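Local coordinates for protein CytC3 (Streptomyces, PDB 3GJA) that is a nonheme iron halogenase of the phytanoyl-CoA dioxygenase family, built on a beta barrel, that probably halogenates an unactivated carbon of its substrate, at residues T11-P14 against E15-A18. Sequence-based numbering, arbitrary orientation.
Sequences TFSP and EEVA
Glu16 folds back over the start of its own helix to meet Ser13, and its side chain can be followed atom by atom. Glu16 CB lies 3.5 Å from Ser13 OG. Glu16 CG, set beside its own backbone N (chi1 -57°), comes within 2.9 Å of Ser13 OG, a tight approach, and the extended chain then carries the carboxylate to the backbone. Ser13 N donates to Glu16 OE1 at 2.8 Å, nearly straight at 171°, meeting the carboxylate on its anti side. A glutamate suits this place because its chain is long enough to reach back, and its negative charge would probably favour the positive end of the helix dipole. Glu16 OE1 also lies 3.3 Å from Phe12 CD1, at the ring edge, with ring and carboxylate planes nearly perpendicular. Serine suits the other half of the exchange: Ser13 OG, on a short side chain, accepts from Glu16 N at 3.1 Å. Cut back to an alanine here, Glu16 would probably leave Ser13 N without its carboxylate acceptor. Pro14, with no N-H to satisfy, fits the first helical turn, while Ser13 O and Pro14 O accept from Val17 N and Ala18 N. Beside the capping box, Phe12 CB packs on Val17 CG2 at 3.6 Å, and the buried ring continues onto Ile26 and Val29 of strand 25-30. Reciprocal bonding of Ser13 and Glu16 is the capping box, here with Ser13 as N-cap of helix 14-23.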
loop_
_atom_site.group_PDB
_atom_site.type_symbol
_atom_site.label_atom_id
_atom_site.label_comp_id
_atom_site.label_asym_id
_atom_site.label_seq_id
_atom_site.Cartn_x
_atom_site.Cartn_y
_atom_site.Cartn_z
ATOM N N THR A 11 -11.580 12.686 -6.761
ATOM C CA THR A 11 -11.287 12.044 -8.034
ATOM C C THR A 11 -10.211 12.838 -8.764
ATOM O O THR A 11 -10.172 14.059 -8.675
ATOM C CB THR A 11 -12.547 12.004 -8.927
ATOM O OG1 THR A 11 -13.588 11.292 -8.250
ATOM C CG2 THR A 11 -12.245 11.319 -10.253
ATOM N N PHE A 12 -9.329 12.150 -9.479
ATOM C CA PHE A 12 -8.289 12.848 -10.224
ATOM C C PHE A 12 -8.886 13.501 -11.465
ATOM O O PHE A 12 -9.894 13.046 -11.999
ATOM C CB PHE A 12 -7.193 11.884 -10.675
ATOM C CG PHE A 12 -6.157 11.601 -9.632
ATOM C CD1 PHE A 12 -5.533 12.643 -8.951
ATOM C CD2 PHE A 12 -5.763 10.293 -9.368
ATOM C CE1 PHE A 12 -4.525 12.388 -8.024
ATOM C CE2 PHE A 12 -4.757 10.024 -8.444
ATOM C CZ PHE A 12 -4.135 11.074 -7.770
ATOM N N SER A 13 -8.249 14.572 -11.919
ATOM C CA SER A 13 -8.694 15.268 -13.112
ATOM C C SER A 13 -8.217 14.429 -14.289
ATOM O O SER A 13 -7.363 13.559 -14.127
ATOM C CB SER A 13 -8.046 16.647 -13.185
ATOM O OG SER A 13 -6.654 16.532 -13.433
ATOM N N PRO A 14 -8.759 14.669 -15.490
ATOM C CA PRO A 14 -8.316 13.881 -16.644
ATOM C C PRO A 14 -6.818 14.048 -16.904
ATOM O O PRO A 14 -6.149 13.119 -17.359
ATOM C CB PRO A 14 -9.179 14.426 -17.782
ATOM C CG PRO A 14 -9.458 15.839 -17.351
ATOM C CD PRO A 14 -9.764 15.668 -15.890
ATOM N N GLU A 15 -6.296 15.233 -16.601
ATOM C CA GLU A 15 -4.879 15.518 -16.796
ATOM C C GLU A 15 -4.016 14.705 -15.829
ATOM O O GLU A 15 -3.030 14.079 -16.225
ATOM C CB GLU A 15 -4.603 17.007 -16.581
ATOM C CG GLU A 15 -3.155 17.397 -16.836
ATOM C CD GLU A 15 -2.866 18.855 -16.515
ATOM O OE1 GLU A 15 -3.584 19.737 -17.038
ATOM O OE2 GLU A 15 -1.914 19.119 -15.745
ATOM N N GLU A 16 -4.393 14.726 -14.556
ATOM C CA GLU A 16 -3.654 14.005 -13.535
ATOM C C GLU A 16 -3.614 12.517 -13.847
ATOM O O GLU A 16 -2.586 11.867 -13.665
ATOM C CB GLU A 16 -4.290 14.261 -12.171
ATOM C CG GLU A 16 -4.351 15.735 -11.849
ATOM C CD GLU A 16 -5.051 16.027 -10.549
ATOM O OE1 GLU A 16 -6.180 15.530 -10.357
ATOM O OE2 GLU A 16 -4.476 16.766 -9.722
ATOM N N VAL A 17 -4.733 11.983 -14.324
ATOM C CA VAL A 17 -4.808 10.570 -14.682
ATOM C C VAL A 17 -3.832 10.297 -15.823
ATOM O O VAL A 17 -3.149 9.278 -15.836
ATOM C CB VAL A 17 -6.238 10.178 -15.133
ATOM C CG1 VAL A 17 -6.264 8.730 -15.609
ATOM C CG2 VAL A 17 -7.216 10.369 -13.979
ATOM N N ALA A 18 -3.765 11.224 -16.775
ATOM C CA ALA A 18 -2.872 11.089 -17.921
ATOM C C ALA A 18 -1.425 11.078 -17.454
ATOM O O ALA A 18 -0.611 10.284 -17.933
ATOM C CB ALA A 18 -3.093 12.235 -18.901
#